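Local coordinates for protein fructosyl amine:oxygen oxidoreductase (Neosartorya fumigata, PDB 4WCT) that oxidises fructosyl amines (Amadori products) with oxygen and bound flavin-adenine dinucleotide, and so works as a deglycating enzyme, at residues I28-A33 with C38-H43; L44-Y49 with K193-R198; N190-K193 with R198-T201; R233-A238 with D402-K407. All blocks are in the same frame, centred on the assembly; numbering follows the deposited sequence.

Contact 1 (I28-A33 with C38-H43); sequences IIVIGA and CSTALH. With FAD (flavin-adenine dinucleotide), chain C.
Val-30 and Thr-40 meet methyl to methyl, the CG2 of Val-30 lying 4.3 Å from the CG2 of Thr-40. With OG1 beside the threonine's backbone N (chi1 -62°), the hydroxyl folds back along the helix to hydrogen-bond Trp-36 O, which leaves the methyl toward the strand.

A second apolar touch joins the ends of the two segments, where Ala-33 CB is 4.2 Å from Cys-38 SG. The thiol, placed beside its own backbone N (chi1 -70°), also approaches the main chain, its SG coming to 3.4 Å from Ala-33 O. The Val-30 pair packs strand 28-31 on helix 35-46, and the Ala-33 pair packs the turn between them; strand and helix are the first two elements of a beta-alpha-beta unit that runs on to strand 52-56. The tight turn carries Gly-32, first glycine of a GxGxxG sequence consistent with a Rossmann-type dinucleotide fold.

Contacts with FAD occupy the strand end and the turn. Ile-31 CG2 touches the C2A corner of the adenine, off its plane, at 3.5 Å from FAD C2A, while Gly-32 CA approaches FAD N3A, also at 3.5 Å. At Gly-32 the backbone takes a positive phi (105°), and the ribose and adenine run close beside it. Ala-33 N is held by Asp-56 OD2, and Asp-56 OD1 in turn binds the cofactor.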
# COMPACT_ATOMS: atom_id res chain seq x y z
N ILE A 28 6.50 21.97 -11.29
CA ILE A 28 5.98 20.62 -11.16
C ILE A 28 4.69 20.60 -10.35
O ILE A 28 4.60 21.27 -9.32
CB ILE A 28 7.03 19.71 -10.48
CG1 ILE A 28 8.31 19.71 -11.33
CG2 ILE A 28 6.52 18.27 -10.42
CD1 ILE A 28 9.48 19.13 -10.62
N ILE A 29 3.72 19.81 -10.82
CA ILE A 29 2.50 19.51 -10.05
C ILE A 29 2.47 18.03 -9.73
O ILE A 29 2.83 17.20 -10.58
CB ILE A 29 1.21 19.87 -10.84
CG1 ILE A 29 0.93 21.36 -10.75
CG2 ILE A 29 0.01 19.11 -10.30
CD1 ILE A 29 0.06 21.83 -11.90
N VAL A 30 2.26 17.72 -8.46
CA VAL A 30 2.07 16.33 -8.01
C VAL A 30 0.63 16.19 -7.61
O VAL A 30 0.12 16.97 -6.79
CB VAL A 30 2.93 16.03 -6.78
CG1 VAL A 30 2.58 14.63 -6.22
CG2 VAL A 30 4.43 16.21 -7.08
N ILE A 31 -0.07 15.26 -8.27
CA ILE A 31 -1.44 14.98 -7.96
C ILE A 31 -1.49 13.80 -6.99
O ILE A 31 -1.21 12.65 -7.36
CB ILE A 31 -2.25 14.65 -9.23
CG1 ILE A 31 -2.11 15.76 -10.31
CG2 ILE A 31 -3.69 14.34 -8.91
CD1 ILE A 31 -2.62 15.35 -11.68
N GLY A 32 -1.91 14.10 -5.78
CA GLY A 32 -2.01 13.14 -4.68
C GLY A 32 -0.89 13.30 -3.65
O GLY A 32 0.30 13.06 -3.93
N ALA A 33 -1.28 13.72 -2.48
CA ALA A 33 -0.37 13.92 -1.30
C ALA A 33 -0.49 12.73 -0.35
O ALA A 33 -0.73 12.88 0.87
CB ALA A 33 -0.72 15.21 -0.59
N CYS A 38 3.78 12.30 -1.15
CA CYS A 38 4.58 13.00 -0.15
C CYS A 38 6.03 12.61 -0.28
O CYS A 38 6.90 13.47 -0.10
CB CYS A 38 4.05 12.77 1.27
SG CYS A 38 2.47 13.56 1.62
N SER A 39 6.32 11.34 -0.57
CA SER A 39 7.70 10.93 -0.77
C SER A 39 8.29 11.68 -1.95
O SER A 39 9.43 12.14 -1.90
CB SER A 39 7.81 9.42 -0.99
OG SER A 39 9.16 8.97 -1.11
N THR A 40 7.54 11.74 -3.05
CA THR A 40 7.99 12.44 -4.25
C THR A 40 8.24 13.93 -3.96
O THR A 40 9.31 14.46 -4.30
CB THR A 40 6.96 12.28 -5.37
OG1 THR A 40 6.83 10.90 -5.72
CG2 THR A 40 7.37 13.08 -6.59
N ALA A 41 7.36 14.56 -3.20
CA ALA A 41 7.51 15.99 -2.91
C ALA A 41 8.81 16.20 -2.13
O ALA A 41 9.58 17.13 -2.40
CB ALA A 41 6.32 16.48 -2.11
N LEU A 42 9.04 15.36 -1.14
CA LEU A 42 10.26 15.45 -0.34
C LEU A 42 11.52 15.27 -1.16
O LEU A 42 12.45 16.08 -1.07
CB LEU A 42 10.22 14.43 0.80
CG LEU A 42 11.49 14.33 1.65
CD1 LEU A 42 11.65 15.60 2.46
CD2 LEU A 42 11.27 13.11 2.53
N HIS A 43 11.55 14.26 -2.02
CA HIS A 43 12.73 14.01 -2.84
C HIS A 43 12.98 15.12 -3.86
O HIS A 43 14.12 15.54 -4.04
CB HIS A 43 12.63 12.68 -3.55
CG HIS A 43 12.97 11.53 -2.68
ND1 HIS A 43 14.22 10.93 -2.70
CD2 HIS A 43 12.23 10.81 -1.79
CE1 HIS A 43 14.25 9.95 -1.82
NE2 HIS A 43 13.06 9.86 -1.24
PA FAD C . -2.31 6.51 -1.26
O1A FAD C . -1.38 6.39 -0.08
O2A FAD C . -3.69 5.94 -1.21
O5B FAD C . -2.39 8.05 -1.59
C5B FAD C . -3.21 8.50 -2.67
C4B FAD C . -3.53 9.97 -2.43
O4B FAD C . -4.17 10.53 -3.63
C3B FAD C . -4.48 10.22 -1.26
O3B FAD C . -3.92 11.14 -0.30
C2B FAD C . -5.73 10.80 -1.92
O2B FAD C . -6.50 11.69 -1.11
C1B FAD C . -5.15 11.44 -3.19
N9A FAD C . -6.18 11.59 -4.25
C8A FAD C . -7.19 10.75 -4.54
N7A FAD C . -7.96 11.26 -5.53
C5A FAD C . -7.35 12.41 -5.92
C6A FAD C . -7.66 13.47 -6.87
N6A FAD C . -8.74 13.38 -7.66
N1A FAD C . -6.84 14.55 -6.88
C2A FAD C . -5.75 14.66 -6.12
N3A FAD C . -5.42 13.74 -5.20
C4A FAD C . -6.19 12.63 -5.07
N1 FAD C . 1.77 -1.94 1.62
C2 FAD C . 2.92 -2.37 2.25
O2 FAD C . 3.99 -2.02 1.76
N3 FAD C . 2.88 -3.04 3.40
C4 FAD C . 1.71 -3.46 3.94
O4 FAD C . 1.62 -4.10 5.02
C4X FAD C . 0.46 -3.06 3.32
N5 FAD C . -0.73 -3.44 3.84
C5X FAD C . -1.87 -2.85 3.37
C6 FAD C . -3.09 -3.02 4.02
C7 FAD C . -4.25 -2.50 3.46
C7M FAD C . -5.52 -2.63 4.21
C8 FAD C . -4.16 -1.71 2.23
C8M FAD C . -5.36 -1.08 1.61
C9 FAD C . -2.95 -1.44 1.64
C9A FAD C . -1.80 -2.03 2.13
N10 FAD C . -0.58 -1.84 1.48
C10 FAD C . 0.58 -2.27 2.12
C1' FAD C . -0.41 -1.12 0.23
C2' FAD C . -0.02 0.33 0.43
O2' FAD C . -0.91 0.87 1.40
C3' FAD C . -0.17 1.06 -0.92
O3' FAD C . 0.46 0.31 -1.96
C4' FAD C . 0.41 2.48 -0.86
O4' FAD C . 0.01 3.11 0.35
C5' FAD C . -0.14 3.26 -2.05
O5' FAD C . 0.44 4.56 -2.04
P FAD C . -0.14 5.68 -3.04
O1P FAD C . 0.62 6.96 -2.77
O2P FAD C . -0.15 5.07 -4.42
O3P FAD C . -1.65 5.86 -2.55

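Contact 2 (L44-Y49 with K193-R198); sequences LARRGY and KRLGVR
The backbones come closest at Ala-45 and Leu-195, whose CA atoms are 6.2 Å apart, where the C-terminal ends of two helices meet and each ends in a Schellman motif with a positive-phi glycine, Gly-48 in one and Gly-196 in the other.

Ala-45 CB points at the other segment and is touched by two residues: Leu-195 CB at 3.9 Å and Val-197 CG2 at 3.8 Å. CG2 stands beside the valine's backbone N and anti to its carbonyl carbon (chi1, measured to CG1, 174°), which turns it to Ala-45. Arg-46 leaves its CA away from the contact, yet the aliphatic root of its extended chain passes across the leucine, with CG 4.2 Å from Leu-195 CD1; its guanidinium goes on to a salt bridge with Asp-105. A water donates to Leu-195 O at 2.7 Å and only weakly to Tyr-49 O, and further acceptors compete for its protons.

Val-197 also packs on Val-52 and Val-54 of the sheet, so the inner side of the contact, at Val-197, is aliphatic while Leu-195 and Arg-46 border solvent. The two helix ends are therefore held together by small apolar contacts, with direct polar pairing left to partners outside the two segments.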
# COMPACT_ATOMS: atom_id res chain seq x y z
N LEU A 44 11.91 15.69 -4.42
CA LEU A 44 12.08 16.80 -5.38
C LEU A 44 12.63 18.03 -4.64
O LEU A 44 13.60 18.65 -5.10
CB LEU A 44 10.76 17.16 -6.04
CG LEU A 44 10.23 16.15 -7.06
CD1 LEU A 44 8.84 16.52 -7.52
CD2 LEU A 44 11.19 15.99 -8.24
N ALA A 45 12.10 18.31 -3.46
CA ALA A 45 12.65 19.40 -2.64
C ALA A 45 14.12 19.21 -2.30
O ALA A 45 14.95 20.15 -2.42
CB ALA A 45 11.84 19.62 -1.39
N ARG A 46 14.49 18.01 -1.91
CA ARG A 46 15.89 17.72 -1.58
C ARG A 46 16.79 17.88 -2.79
O ARG A 46 17.97 18.21 -2.64
CB ARG A 46 16.04 16.31 -1.01
CG ARG A 46 15.47 16.19 0.40
CD ARG A 46 15.56 14.76 0.91
NE ARG A 46 15.29 14.66 2.32
CZ ARG A 46 15.12 13.51 2.95
NH1 ARG A 46 15.17 12.38 2.26
NH2 ARG A 46 14.89 13.48 4.26
N ARG A 47 16.27 17.58 -3.98
CA ARG A 47 17.04 17.70 -5.22
C ARG A 47 17.11 19.14 -5.72
O ARG A 47 17.74 19.38 -6.76
CB ARG A 47 16.44 16.80 -6.30
CG ARG A 47 16.77 15.34 -6.06
CD ARG A 47 16.17 14.42 -7.10
NE ARG A 47 16.27 13.06 -6.63
CZ ARG A 47 16.38 12.00 -7.42
NH1 ARG A 47 16.34 12.11 -8.75
NH2 ARG A 47 16.40 10.79 -6.87
N GLY A 48 16.43 20.05 -5.05
CA GLY A 48 16.54 21.49 -5.33
C GLY A 48 15.48 22.03 -6.29
O GLY A 48 15.67 23.10 -6.91
N TYR A 49 14.41 21.26 -6.51
CA TYR A 49 13.29 21.74 -7.29
C TYR A 49 12.51 22.74 -6.48
O TYR A 49 11.97 22.42 -5.43
CB TYR A 49 12.38 20.60 -7.75
CG TYR A 49 12.97 19.71 -8.80
CD1 TYR A 49 13.83 18.68 -8.47
CD2 TYR A 49 12.74 19.94 -10.15
CE1 TYR A 49 14.33 17.83 -9.43
CE2 TYR A 49 13.23 19.10 -11.10
CZ TYR A 49 14.07 18.08 -10.75
OH TYR A 49 14.61 17.31 -11.74
N LYS A 193 7.24 20.47 3.25
CA LYS A 193 6.69 21.82 3.40
C LYS A 193 7.71 22.78 4.04
O LYS A 193 7.76 23.97 3.70
CB LYS A 193 5.40 21.77 4.21
CG LYS A 193 4.87 23.13 4.65
CD LYS A 193 3.43 23.01 5.12
CE LYS A 193 2.75 24.36 5.24
NZ LYS A 193 1.39 24.18 5.77
N ARG A 194 8.52 22.26 4.95
CA ARG A 194 9.60 23.06 5.54
C ARG A 194 10.61 23.48 4.47
O ARG A 194 11.14 24.60 4.51
CB ARG A 194 10.30 22.29 6.67
CG ARG A 194 11.30 23.10 7.44
CD ARG A 194 12.02 22.27 8.52
NE ARG A 194 13.01 21.39 7.95
CZ ARG A 194 14.32 21.59 7.97
NH1 ARG A 194 14.81 22.70 8.53
NH2 ARG A 194 15.13 20.63 7.54
N LEU A 195 10.87 22.58 3.52
CA LEU A 195 11.84 22.82 2.46
C LEU A 195 11.28 23.61 1.30
O LEU A 195 11.97 23.82 0.30
CB LEU A 195 12.42 21.50 1.97
CG LEU A 195 13.22 20.73 3.00
CD1 LEU A 195 13.74 19.42 2.43
CD2 LEU A 195 14.40 21.54 3.50
N GLY A 196 9.98 23.89 1.35
CA GLY A 196 9.36 24.88 0.45
C GLY A 196 8.33 24.40 -0.55
O GLY A 196 7.83 25.19 -1.39
N VAL A 197 7.97 23.12 -0.47
CA VAL A 197 6.90 22.60 -1.36
C VAL A 197 5.59 23.22 -0.94
O VAL A 197 5.32 23.36 0.25
CB VAL A 197 6.84 21.05 -1.27
CG1 VAL A 197 5.64 20.51 -2.07
CG2 VAL A 197 8.18 20.50 -1.74
N ARG A 198 4.74 23.54 -1.92
CA ARG A 198 3.44 24.10 -1.68
C ARG A 198 2.36 23.01 -1.80
O ARG A 198 2.41 22.19 -2.69
CB ARG A 198 3.15 25.20 -2.69
CG ARG A 198 1.72 25.69 -2.64
CD ARG A 198 1.57 27.14 -3.10
NE ARG A 198 0.29 27.39 -3.78
CZ ARG A 198 0.12 27.27 -5.10
NH1 ARG A 198 1.14 26.88 -5.88
NH2 ARG A 198 -1.06 27.54 -5.64
O HOH W 1 11.84 23.89 -2.36

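Contact 3 (N190-K193 with R198-T201); sequences NEAK and RFVT
Helix 181-194 turns directly into strand 198-201, an outermost strand of the six-stranded sheet of the FAD-binding region, and Ala-192 and Phe-199 close this helix-turn-strand unit. The methyl of Ala-192 meets the far end of the aromatic ring, with CB 4.0 Å from Phe-199 CE1 and 4.1 Å from Phe-199 CZ. It comes in at the ring edge, near the ring plane, and not over a face.

Lys-193 N comes near the same edge, 4.1 Å from Phe-199 CE1, while Lys-193 CB, 4.2 Å from Phe-199 CE1, sits off the ring plane. With CE1 shared by both residues, this corner of the ring fits beside the peptide that joins Ala-192 to Lys-193, and the touch is van der Waals packing alone. Ala-192 is buried and Lys-193 exposed. Phe-199 CB points toward the helix, and CG, beside the backbone N and anti to the carbonyl carbon (chi1 -76°), carries the ring on to Ala-192; Arg-198, the preceding residue, points the other way.

The strand pairs in parallel with strand 52-56, Arg-198 bonding to Val-52 and Val-54 through the backbone, and it extends the Rossmann-like order of the sheet beyond the first beta-alpha-beta unit. Phe-199 is further enclosed by Val-54 and by Phe-189, whose ring it meets edge-to-face, and Ala-41 of helix 35-46 touches both Ala-192 and Phe-199.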
# COMPACT_ATOMS: atom_id res chain seq x y z
N ASN A 190 5.62 17.20 6.45
CA ASN A 190 6.14 18.32 7.25
C ASN A 190 7.48 18.78 6.71
O ASN A 190 7.75 20.00 6.58
CB ASN A 190 6.31 17.91 8.71
CG ASN A 190 4.99 17.86 9.46
OD1 ASN A 190 3.99 18.43 9.00
ND2 ASN A 190 4.96 17.19 10.59
N GLU A 191 8.33 17.83 6.34
CA GLU A 191 9.66 18.18 5.88
C GLU A 191 9.64 18.75 4.47
O GLU A 191 10.31 19.76 4.18
CB GLU A 191 10.60 16.98 5.99
CG GLU A 191 11.99 17.27 5.50
CD GLU A 191 12.79 18.17 6.42
OE1 GLU A 191 12.23 18.70 7.41
OE2 GLU A 191 14.02 18.26 6.16
N ALA A 192 8.81 18.19 3.57
CA ALA A 192 8.68 18.79 2.24
C ALA A 192 8.18 20.23 2.36
O ALA A 192 8.68 21.14 1.67
CB ALA A 192 7.73 17.95 1.37
N LYS A 193 7.24 20.47 3.25
CA LYS A 193 6.69 21.82 3.40
C LYS A 193 7.71 22.78 4.04
O LYS A 193 7.76 23.97 3.70
CB LYS A 193 5.40 21.77 4.21
CG LYS A 193 4.87 23.13 4.65
CD LYS A 193 3.43 23.01 5.12
CE LYS A 193 2.75 24.36 5.24
NZ LYS A 193 1.39 24.18 5.77
N ARG A 198 4.74 23.54 -1.92
CA ARG A 198 3.44 24.10 -1.68
C ARG A 198 2.36 23.01 -1.80
O ARG A 198 2.41 22.19 -2.69
CB ARG A 198 3.15 25.20 -2.69
CG ARG A 198 1.72 25.69 -2.64
CD ARG A 198 1.57 27.14 -3.10
NE ARG A 198 0.29 27.39 -3.78
CZ ARG A 198 0.12 27.27 -5.10
NH1 ARG A 198 1.14 26.88 -5.88
NH2 ARG A 198 -1.06 27.54 -5.64
N PHE A 199 1.56 22.90 -0.76
CA PHE A 199 0.48 21.90 -0.69
C PHE A 199 -0.85 22.61 -0.74
O PHE A 199 -1.11 23.54 0.04
CB PHE A 199 0.60 21.08 0.62
CG PHE A 199 1.70 20.06 0.59
CD1 PHE A 199 2.99 20.40 1.00
CD2 PHE A 199 1.44 18.74 0.28
CE1 PHE A 199 4.01 19.48 0.93
CE2 PHE A 199 2.44 17.80 0.30
CZ PHE A 199 3.72 18.16 0.66
N VAL A 200 -1.67 22.24 -1.72
CA VAL A 200 -3.05 22.71 -1.82
C VAL A 200 -4.01 21.54 -1.60
O VAL A 200 -4.12 20.65 -2.47
CB VAL A 200 -3.30 23.30 -3.21
CG1 VAL A 200 -4.75 23.75 -3.37
CG2 VAL A 200 -2.32 24.44 -3.47
N THR A 201 -4.50 21.43 -0.38
CA THR A 201 -5.12 20.21 0.11
C THR A 201 -6.44 20.55 0.80
O THR A 201 -6.45 21.14 1.87
CB THR A 201 -4.20 19.44 1.10
OG1 THR A 201 -3.94 20.25 2.27
CG2 THR A 201 -2.91 19.06 0.46

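Contact 4 (R233-A238 with D402-K407); sequences RTILSA and DALESK. With FAD (flavin-adenine dinucleotide), chain C.
Leu-404 CD1 is the tight point of this contact, lying against the root of Arg-233, 3.9 Å from Arg-233 CB and equally far from Arg-233 CG. The same methyl reaches Ile-235 CG1 at 4.3 Å, so one branch of the leucine spans two residues on the same side of strand 233-236. Its CG is anti to the backbone N (chi1 -172°), which carries the isobutyl group from the helix end toward the sheet. Arg-233 offers only carbon here: its chain bends at chi2 (-69°), and its NH2 bonds to Ser-20 O.

Past the leucine the segment loosens into solvent. Ser-406, exposed and of positive phi, is the C-prime residue of a Schellman motif, with Lys-407 N 2.8 Å from Asp-402 O and Ser-406 N 3.1 Å from Ala-403 O. Lys-407 NZ makes a weak salt bridge to Glu-405 OE1 at 3.3 Å, an oxygen that also pairs with Arg-47.

At the other end of its segment Ala-238 lines the FAD pocket, its CA 3.3 Å from FAD O4B. Between these extremes, Leu-404 is wedged among Ile-28 of strand 28-31, Leu-380 of strand 379-383 and Leu-44 of helix 35-46.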
# COMPACT_ATOMS: atom_id res chain seq x y z
N ARG A 233 5.80 20.00 -15.69
CA ARG A 233 5.62 18.54 -15.56
C ARG A 233 4.53 18.23 -14.55
O ARG A 233 4.32 18.99 -13.62
CB ARG A 233 6.87 17.84 -15.09
CG ARG A 233 8.09 17.95 -16.00
CD ARG A 233 7.85 17.16 -17.28
NE ARG A 233 9.07 17.01 -18.07
CZ ARG A 233 9.55 17.95 -18.88
NH1 ARG A 233 8.85 19.05 -19.09
NH2 ARG A 233 10.64 17.72 -19.59
N THR A 234 3.76 17.18 -14.84
CA THR A 234 2.66 16.76 -13.97
C THR A 234 2.90 15.32 -13.58
O THR A 234 3.19 14.46 -14.44
CB THR A 234 1.30 16.91 -14.67
OG1 THR A 234 1.10 18.30 -15.00
CG2 THR A 234 0.18 16.41 -13.83
N ILE A 235 2.89 15.07 -12.27
CA ILE A 235 3.08 13.71 -11.75
C ILE A 235 1.76 13.21 -11.17
O ILE A 235 1.20 13.85 -10.28
CB ILE A 235 4.16 13.68 -10.66
CG1 ILE A 235 5.50 14.19 -11.25
CG2 ILE A 235 4.34 12.27 -10.09
CD1 ILE A 235 6.60 14.29 -10.21
N LEU A 236 1.25 12.11 -11.70
CA LEU A 236 0.01 11.54 -11.21
C LEU A 236 0.32 10.42 -10.21
O LEU A 236 0.79 9.34 -10.62
CB LEU A 236 -0.83 11.03 -12.37
CG LEU A 236 -2.15 10.33 -12.04
CD1 LEU A 236 -3.06 11.13 -11.13
CD2 LEU A 236 -2.91 9.96 -13.31
N SER A 237 0.10 10.71 -8.94
CA SER A 237 0.37 9.77 -7.82
C SER A 237 -0.78 9.80 -6.87
O SER A 237 -0.61 9.98 -5.66
CB SER A 237 1.69 10.12 -7.11
OG SER A 237 1.72 11.46 -6.65
N ALA A 238 -1.97 9.49 -7.40
CA ALA A 238 -3.18 9.60 -6.62
C ALA A 238 -3.73 8.24 -6.19
O ALA A 238 -4.88 8.15 -5.83
CB ALA A 238 -4.24 10.43 -7.35
N ASP A 402 13.75 10.07 -10.30
CA ASP A 402 14.67 9.54 -11.29
C ASP A 402 13.96 9.32 -12.63
O ASP A 402 14.48 9.63 -13.69
CB ASP A 402 15.28 8.20 -10.84
CG ASP A 402 16.39 8.32 -9.81
OD1 ASP A 402 16.86 9.45 -9.48
OD2 ASP A 402 16.79 7.25 -9.29
N ALA A 403 12.76 8.77 -12.58
CA ALA A 403 11.97 8.60 -13.79
C ALA A 403 11.61 9.96 -14.43
O ALA A 403 11.65 10.11 -15.65
CB ALA A 403 10.71 7.82 -13.45
N LEU A 404 11.30 10.97 -13.61
CA LEU A 404 11.06 12.32 -14.11
C LEU A 404 12.29 12.85 -14.85
O LEU A 404 12.17 13.48 -15.91
CB LEU A 404 10.72 13.28 -12.97
CG LEU A 404 10.26 14.68 -13.34
CD1 LEU A 404 8.85 14.69 -13.93
CD2 LEU A 404 10.35 15.63 -12.16
N GLU A 405 13.45 12.47 -14.35
CA GLU A 405 14.73 12.93 -14.89
C GLU A 405 15.32 11.97 -15.93
O GLU A 405 16.48 12.14 -16.33
CB GLU A 405 15.72 13.15 -13.75
CG GLU A 405 15.32 14.25 -12.79
CD GLU A 405 16.20 14.36 -11.55
OE1 GLU A 405 17.13 13.56 -11.37
OE2 GLU A 405 16.07 15.35 -10.82
N SER A 406 14.52 11.02 -16.40
CA SER A 406 14.91 10.04 -17.42
C SER A 406 16.13 9.25 -17.04
O SER A 406 16.98 8.95 -17.87
CB SER A 406 15.16 10.75 -18.77
OG SER A 406 13.95 11.30 -19.25
N LYS A 407 16.25 8.89 -15.76
CA LYS A 407 17.33 8.04 -15.33
C LYS A 407 16.91 6.98 -14.31
O LYS A 407 17.68 6.60 -13.45
CB LYS A 407 18.44 8.89 -14.74
CG LYS A 407 17.99 9.77 -13.60
CD LYS A 407 19.06 10.80 -13.24
CE LYS A 407 19.17 10.96 -11.74
NZ LYS A 407 20.06 12.09 -11.38
PA FAD C . -2.31 6.51 -1.26
O1A FAD C . -1.38 6.39 -0.08
O2A FAD C . -3.69 5.94 -1.21
O5B FAD C . -2.39 8.05 -1.59
C5B FAD C . -3.21 8.50 -2.67
C4B FAD C . -3.53 9.97 -2.43
O4B FAD C . -4.17 10.53 -3.63
C3B FAD C . -4.48 10.22 -1.26
O3B FAD C . -3.92 11.14 -0.30
C2B FAD C . -5.73 10.80 -1.92
O2B FAD C . -6.50 11.69 -1.11
C1B FAD C . -5.15 11.44 -3.19
N9A FAD C . -6.18 11.59 -4.25
C8A FAD C . -7.19 10.75 -4.54
N7A FAD C . -7.96 11.26 -5.53
C5A FAD C . -7.35 12.41 -5.92
C6A FAD C . -7.66 13.47 -6.87
N6A FAD C . -8.74 13.38 -7.66
N1A FAD C . -6.84 14.55 -6.88
C2A FAD C . -5.75 14.66 -6.12
N3A FAD C . -5.42 13.74 -5.20
C4A FAD C . -6.19 12.63 -5.07
N1 FAD C . 1.77 -1.94 1.62
C2 FAD C . 2.92 -2.37 2.25
O2 FAD C . 3.99 -2.02 1.76
N3 FAD C . 2.88 -3.04 3.40
C4 FAD C . 1.71 -3.46 3.94
O4 FAD C . 1.62 -4.10 5.02
C4X FAD C . 0.46 -3.06 3.32
N5 FAD C . -0.73 -3.44 3.84
C5X FAD C . -1.87 -2.85 3.37
C6 FAD C . -3.09 -3.02 4.02
C7 FAD C . -4.25 -2.50 3.46
C7M FAD C . -5.52 -2.63 4.21
C8 FAD C . -4.16 -1.71 2.23
C8M FAD C . -5.36 -1.08 1.61
C9 FAD C . -2.95 -1.44 1.64
C9A FAD C . -1.80 -2.03 2.13
N10 FAD C . -0.58 -1.84 1.48
C10 FAD C . 0.58 -2.27 2.12
C1' FAD C . -0.41 -1.12 0.23
C2' FAD C . -0.02 0.33 0.43
O2' FAD C . -0.91 0.87 1.40
C3' FAD C . -0.17 1.06 -0.92
O3' FAD C . 0.46 0.31 -1.96
C4' FAD C . 0.41 2.48 -0.86
O4' FAD C . 0.01 3.11 0.35
C5' FAD C . -0.14 3.26 -2.05
O5' FAD C . 0.44 4.56 -2.04
P FAD C . -0.14 5.68 -3.04
O1P FAD C . 0.62 6.96 -2.77
O2P FAD C . -0.15 5.07 -4.42
O3P FAD C . -1.65 5.86 -2.55

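In the fold
From the N terminus, contact 1 closes the short turn between strand 28-31 and helix 35-46. Contact 2 then takes up the end of that helix and bridges a long excursion of 143 residues to the end of helix 181-194. Contact 3 closes the short turn after this second helix, overlapping contact 2 at Lys-193 and Arg-198. Contact 4 follows in series and spans 163 residues, bringing helix 393-404 onto strand 233-236, which pairs with strand 28-31 of contact 1; both contacts touch FAD. Contacts 2 and 4 meet through Arg-47 with Asp-402 and Tyr-49 with Glu-405. Together they pack three helices onto one FAD-binding sheet.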